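Long-range contacts in endo-beta-mannanase (Opitutaceae bacterium TAV5, PDB 7BOB), which acts as a homotrimeric exo-beta-1,4-mannosidase of glycoside hydrolase family 5, probably releasing mannose from the ends of beta-1,4-linked mannan chains: residues V125-G130 with C175-G180; H417-S422 with T571-W576. One frame throughout, in Å; residues are numbered along the deposited sequence.

Contact 1 (V125-G130 with C175-G180); sequences VMIERG and CRRMTG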
# COMPACT_ATOMS: atom_id res chain seq x y z
N VAL A 125 27.81 -2.84 13.75
CA VAL A 125 28.94 -1.92 13.64
C VAL A 125 28.49 -0.50 13.98
O VAL A 125 29.18 0.23 14.71
CB VAL A 125 29.54 -1.99 12.22
CG1 VAL A 125 30.56 -0.88 12.00
CG2 VAL A 125 30.18 -3.37 11.99
N MET A 126 27.32 -0.09 13.48
CA MET A 126 26.83 1.26 13.75
C MET A 126 26.56 1.46 15.23
O MET A 126 26.79 2.54 15.77
CB MET A 126 25.57 1.54 12.95
CG MET A 126 25.81 1.70 11.46
SD MET A 126 27.18 2.80 11.11
CE MET A 126 26.58 4.32 11.80
N ILE A 127 26.03 0.44 15.90
CA ILE A 127 25.81 0.55 17.34
C ILE A 127 27.14 0.83 18.04
O ILE A 127 27.26 1.80 18.80
CB ILE A 127 25.11 -0.70 17.88
CG1 ILE A 127 23.65 -0.73 17.39
CG2 ILE A 127 25.10 -0.70 19.39
CD1 ILE A 127 22.87 -1.97 17.80
N GLU A 128 28.16 0.02 17.75
CA GLU A 128 29.46 0.23 18.39
C GLU A 128 30.05 1.59 18.00
O GLU A 128 30.42 2.37 18.88
CB GLU A 128 30.42 -0.91 18.03
CG GLU A 128 30.01 -2.26 18.66
CD GLU A 128 29.30 -2.10 20.01
OE1 GLU A 128 29.88 -1.50 20.95
OE2 GLU A 128 28.16 -2.57 20.15
N ARG A 129 30.14 1.88 16.70
CA ARG A 129 30.67 3.18 16.28
C ARG A 129 29.86 4.34 16.86
O ARG A 129 30.42 5.38 17.20
CB ARG A 129 30.71 3.27 14.75
CG ARG A 129 31.75 2.38 14.10
CD ARG A 129 33.13 3.03 14.09
NE ARG A 129 33.90 2.72 15.29
CZ ARG A 129 34.45 3.64 16.08
NH1 ARG A 129 34.31 4.92 15.77
NH2 ARG A 129 35.14 3.29 17.17
N GLY A 130 28.54 4.17 16.98
CA GLY A 130 27.73 5.23 17.56
C GLY A 130 28.02 5.46 19.02
O GLY A 130 28.17 6.60 19.47
N CYS A 175 18.74 3.47 22.03
CA CYS A 175 18.60 4.62 22.91
C CYS A 175 19.24 4.36 24.26
O CYS A 175 19.95 5.22 24.80
CB CYS A 175 17.11 4.96 23.06
SG CYS A 175 16.72 6.36 24.12
N ARG A 176 19.02 3.16 24.81
CA ARG A 176 19.71 2.75 26.03
C ARG A 176 21.22 2.81 25.85
O ARG A 176 21.94 3.32 26.71
CB ARG A 176 19.29 1.33 26.43
CG ARG A 176 19.66 0.93 27.88
CD ARG A 176 19.55 -0.58 28.12
NE ARG A 176 20.38 -1.34 27.19
CZ ARG A 176 21.67 -1.63 27.41
NH1 ARG A 176 22.26 -1.23 28.53
NH2 ARG A 176 22.36 -2.32 26.51
N ARG A 177 21.72 2.30 24.71
CA ARG A 177 23.16 2.25 24.51
C ARG A 177 23.75 3.64 24.34
O ARG A 177 24.83 3.93 24.87
CB ARG A 177 23.49 1.39 23.30
CG ARG A 177 23.29 -0.11 23.53
CD ARG A 177 24.38 -0.71 24.40
NE ARG A 177 25.71 -0.27 23.99
CZ ARG A 177 26.49 -0.92 23.12
NH1 ARG A 177 26.09 -2.05 22.57
NH2 ARG A 177 27.69 -0.44 22.82
N MET A 178 23.08 4.52 23.60
CA MET A 178 23.65 5.84 23.34
C MET A 178 23.55 6.74 24.57
O MET A 178 24.46 7.52 24.84
CB MET A 178 22.98 6.50 22.15
CG MET A 178 23.12 5.75 20.85
SD MET A 178 24.83 5.26 20.53
CE MET A 178 24.67 3.49 20.42
N THR A 179 22.46 6.65 25.33
CA THR A 179 22.41 7.37 26.60
C THR A 179 23.43 6.79 27.57
O THR A 179 24.11 7.54 28.28
CB THR A 179 21.01 7.31 27.21
OG1 THR A 179 20.62 5.94 27.38
CG2 THR A 179 20.00 8.05 26.33
N GLY A 180 23.55 5.47 27.63
CA GLY A 180 24.51 4.86 28.53
C GLY A 180 25.93 5.28 28.24
O GLY A 180 26.74 5.48 29.16
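Arg177 grips Glu128 end-on, NH1 and NH2 each taking one carboxylate oxygen. The straighter bond, from Arg177 NH2 to Glu128 OE1, measures 3.1 Å with an N-H...O angle of 163°, and OE1 lies in the guanidinium plane. NH1 of Arg177 reaches Glu128 OE2 at 3.2 Å, while NH2 adds a weak bond to that same OE2. OE1 and, toward NH1, OE2 both offer their syn lone pairs, and the two flat groups are twisted 33° apart, so this salt bridge is bidentate but not coplanar. One face of the guanidinium is covered by Ile127, whose CG2, anti to its backbone N, stands 3.6 Å from NH1 of Arg177. On the buried side, Met178 lays its thioether along the backbone opposite: SD is 3.5 Å from the carbonyl carbon of Gly130, which has no side chain to come between, and CE is 3.5 Å from Ile127 O. Helices 124-141 and 168-183, which carry these residues, follow consecutive strands of the (beta/alpha)8 barrel of family 5 and are neighbours on its outer layer. Their short segments run nearly parallel, 22° apart, with axes 10.1 Å from each other. Glu128 starts out pointing away from the other helix, and the bend at chi2 brings its carboxylate back; Arg177 points across and folds at chi2 and chi3 to meet it. Ala131, the next residue of helix 124-141 after Gly130, touches the side chains of both Arg177 and Met178. Arg129 faces away and forms a salt bridge with Glu67.

Contact 2 (H417-S422 with T571-W576); sequences HHLLQS and TQEASW
His417, at the start of the segment, turns from helix 569-583 and sends NE2 to a hydrogen bond with Lys269 on helix 258-272. His418 makes the polar link of the contact. With CG anti to the backbone N, its ring reaches across so that NE2 donates to Glu573 OE2 over a short 2.5 Å, at an N-H...O angle of 150°. The oxygen lies near the imidazole plane, yet the donor comes from above the carboxylate plane, and the two planes stand 58° apart. Glu573 reaches the histidine with an extended chain, its CG also anti to the backbone N, and its OE1 forms a salt bridge with Arg569 one turn earlier. The carboxylate is thus held between two basic groups, and the short bond is consistent with a charged imidazolium, though this is an inference.

Leu419 points toward the other helix and supplies the apolar part. Its CD1 meets Trp576 CB at 3.7 Å, and CD2 lies 3.8 Å from Glu573 CG, so the forked end spans one turn of the partner. CD2 also sits at the edge of the Trp576 indole, which leads away from Leu419 and lays one face against its own helix, with Gln572 CB 3.1 Å above the ring plane. Ser422, the last residue of the segment, touches Ser577 on helix 569-583.

The segments cross at -76° with axes 9.8 Å apart. Helix 406-422 connects the parallel neighbouring strands 385-389 and 427-431, a beta-alpha-beta unit of the C-terminal alpha/beta domain, whose 2-1-3-4 order of parallel strands resembles that of flavodoxin-like folds, and here packs against that domain's final helix.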
# COMPACT_ATOMS: atom_id res chain seq x y z
N HIS A 417 -9.88 17.63 20.58
CA HIS A 417 -9.20 18.66 21.37
C HIS A 417 -9.54 20.05 20.86
O HIS A 417 -9.84 20.95 21.65
CB HIS A 417 -7.69 18.43 21.32
CG HIS A 417 -6.89 19.48 22.01
ND1 HIS A 417 -6.23 20.48 21.34
CD2 HIS A 417 -6.62 19.67 23.33
CE1 HIS A 417 -5.59 21.25 22.20
NE2 HIS A 417 -5.81 20.78 23.42
N HIS A 418 -9.53 20.24 19.54
CA HIS A 418 -9.83 21.55 18.98
C HIS A 418 -11.31 21.91 19.15
O HIS A 418 -11.64 23.06 19.49
CB HIS A 418 -9.45 21.59 17.50
CG HIS A 418 -10.17 22.64 16.72
ND1 HIS A 418 -9.97 23.99 16.91
CD2 HIS A 418 -11.11 22.53 15.74
CE1 HIS A 418 -10.75 24.67 16.08
NE2 HIS A 418 -11.44 23.81 15.36
N LEU A 419 -12.20 20.94 18.94
CA LEU A 419 -13.63 21.24 19.00
C LEU A 419 -14.07 21.48 20.44
O LEU A 419 -14.95 22.31 20.68
CB LEU A 419 -14.45 20.11 18.37
CG LEU A 419 -14.25 19.83 16.87
CD1 LEU A 419 -15.02 18.57 16.42
CD2 LEU A 419 -14.64 21.03 16.00
N LEU A 420 -13.47 20.78 21.40
CA LEU A 420 -13.78 21.04 22.80
C LEU A 420 -13.31 22.43 23.23
O LEU A 420 -14.01 23.12 23.98
CB LEU A 420 -13.17 19.96 23.68
CG LEU A 420 -13.87 18.61 23.60
CD1 LEU A 420 -12.93 17.47 23.98
CD2 LEU A 420 -15.12 18.64 24.50
N GLN A 421 -12.13 22.86 22.75
CA GLN A 421 -11.69 24.22 23.04
C GLN A 421 -12.57 25.25 22.36
O GLN A 421 -12.65 26.39 22.83
CB GLN A 421 -10.23 24.44 22.60
CG GLN A 421 -9.23 23.56 23.29
CD GLN A 421 -7.76 24.01 23.07
OE1 GLN A 421 -7.38 24.50 22.00
NE2 GLN A 421 -6.96 23.84 24.10
N SER A 422 -13.21 24.90 21.24
CA SER A 422 -14.17 25.83 20.65
C SER A 422 -15.46 25.89 21.47
O SER A 422 -16.13 26.94 21.51
CB SER A 422 -14.46 25.43 19.21
OG SER A 422 -13.50 25.99 18.34
N THR A 571 -18.84 25.37 7.21
CA THR A 571 -20.23 25.48 7.63
C THR A 571 -20.62 24.46 8.70
O THR A 571 -21.61 24.69 9.40
CB THR A 571 -21.14 25.34 6.41
OG1 THR A 571 -20.84 24.11 5.76
CG2 THR A 571 -20.88 26.46 5.42
N GLN A 572 -19.86 23.37 8.88
CA GLN A 572 -20.24 22.32 9.83
C GLN A 572 -19.57 22.42 11.19
O GLN A 572 -20.08 21.84 12.16
CB GLN A 572 -19.95 20.95 9.23
CG GLN A 572 -20.78 20.62 7.99
CD GLN A 572 -22.20 20.22 8.34
OE1 GLN A 572 -23.12 21.03 8.25
NE2 GLN A 572 -22.37 18.97 8.75
N GLU A 573 -18.47 23.16 11.30
CA GLU A 573 -17.64 23.09 12.50
C GLU A 573 -18.39 23.51 13.77
O GLU A 573 -18.21 22.91 14.84
CB GLU A 573 -16.39 23.95 12.30
CG GLU A 573 -15.24 23.49 13.14
CD GLU A 573 -14.05 24.42 13.10
OE1 GLU A 573 -13.64 24.89 12.00
OE2 GLU A 573 -13.51 24.67 14.19
N ALA A 574 -19.22 24.56 13.68
CA ALA A 574 -19.95 25.01 14.87
C ALA A 574 -20.80 23.89 15.45
O ALA A 574 -20.82 23.66 16.67
CB ALA A 574 -20.82 26.22 14.55
N SER A 575 -21.49 23.14 14.59
CA SER A 575 -22.32 22.05 15.09
C SER A 575 -21.45 20.89 15.58
O SER A 575 -21.78 20.26 16.60
CB SER A 575 -23.31 21.61 14.01
OG SER A 575 -22.66 21.08 12.88
N TRP A 576 -20.34 20.60 14.90
CA TRP A 576 -19.41 19.60 15.43
C TRP A 576 -19.08 19.91 16.89
O TRP A 576 -19.16 19.04 17.77
CB TRP A 576 -18.12 19.56 14.60
CG TRP A 576 -18.31 19.13 13.19
CD1 TRP A 576 -19.44 18.59 12.64
CD2 TRP A 576 -17.35 19.21 12.13
NE1 TRP A 576 -19.24 18.33 11.31
CE2 TRP A 576 -17.97 18.69 10.97
CE3 TRP A 576 -16.02 19.65 12.05
CZ2 TRP A 576 -17.30 18.61 9.74
CZ3 TRP A 576 -15.36 19.59 10.84
CH2 TRP A 576 -16.00 19.06 9.70

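Overall arrangement
Contact 1 and contact 2 lie on opposite sides of the chain's centre, their centres 46 Å apart and their nearest atoms about 27 Å apart, and they share no helix, strand or sheet. They follow one another along the chain: contact 1 is complete within the N-terminal barrel, between the helices after strands 94-101 and 151-154, before contact 2 begins in the domain built on the mixed sheet. Contact 2 joins an early helix of that domain to its last one, across nearly 150 residues. The two domains nevertheless meet near contact 2, where helix 406-422 also packs on barrel helix 258-272. Neither contact touches another subunit of the trimer.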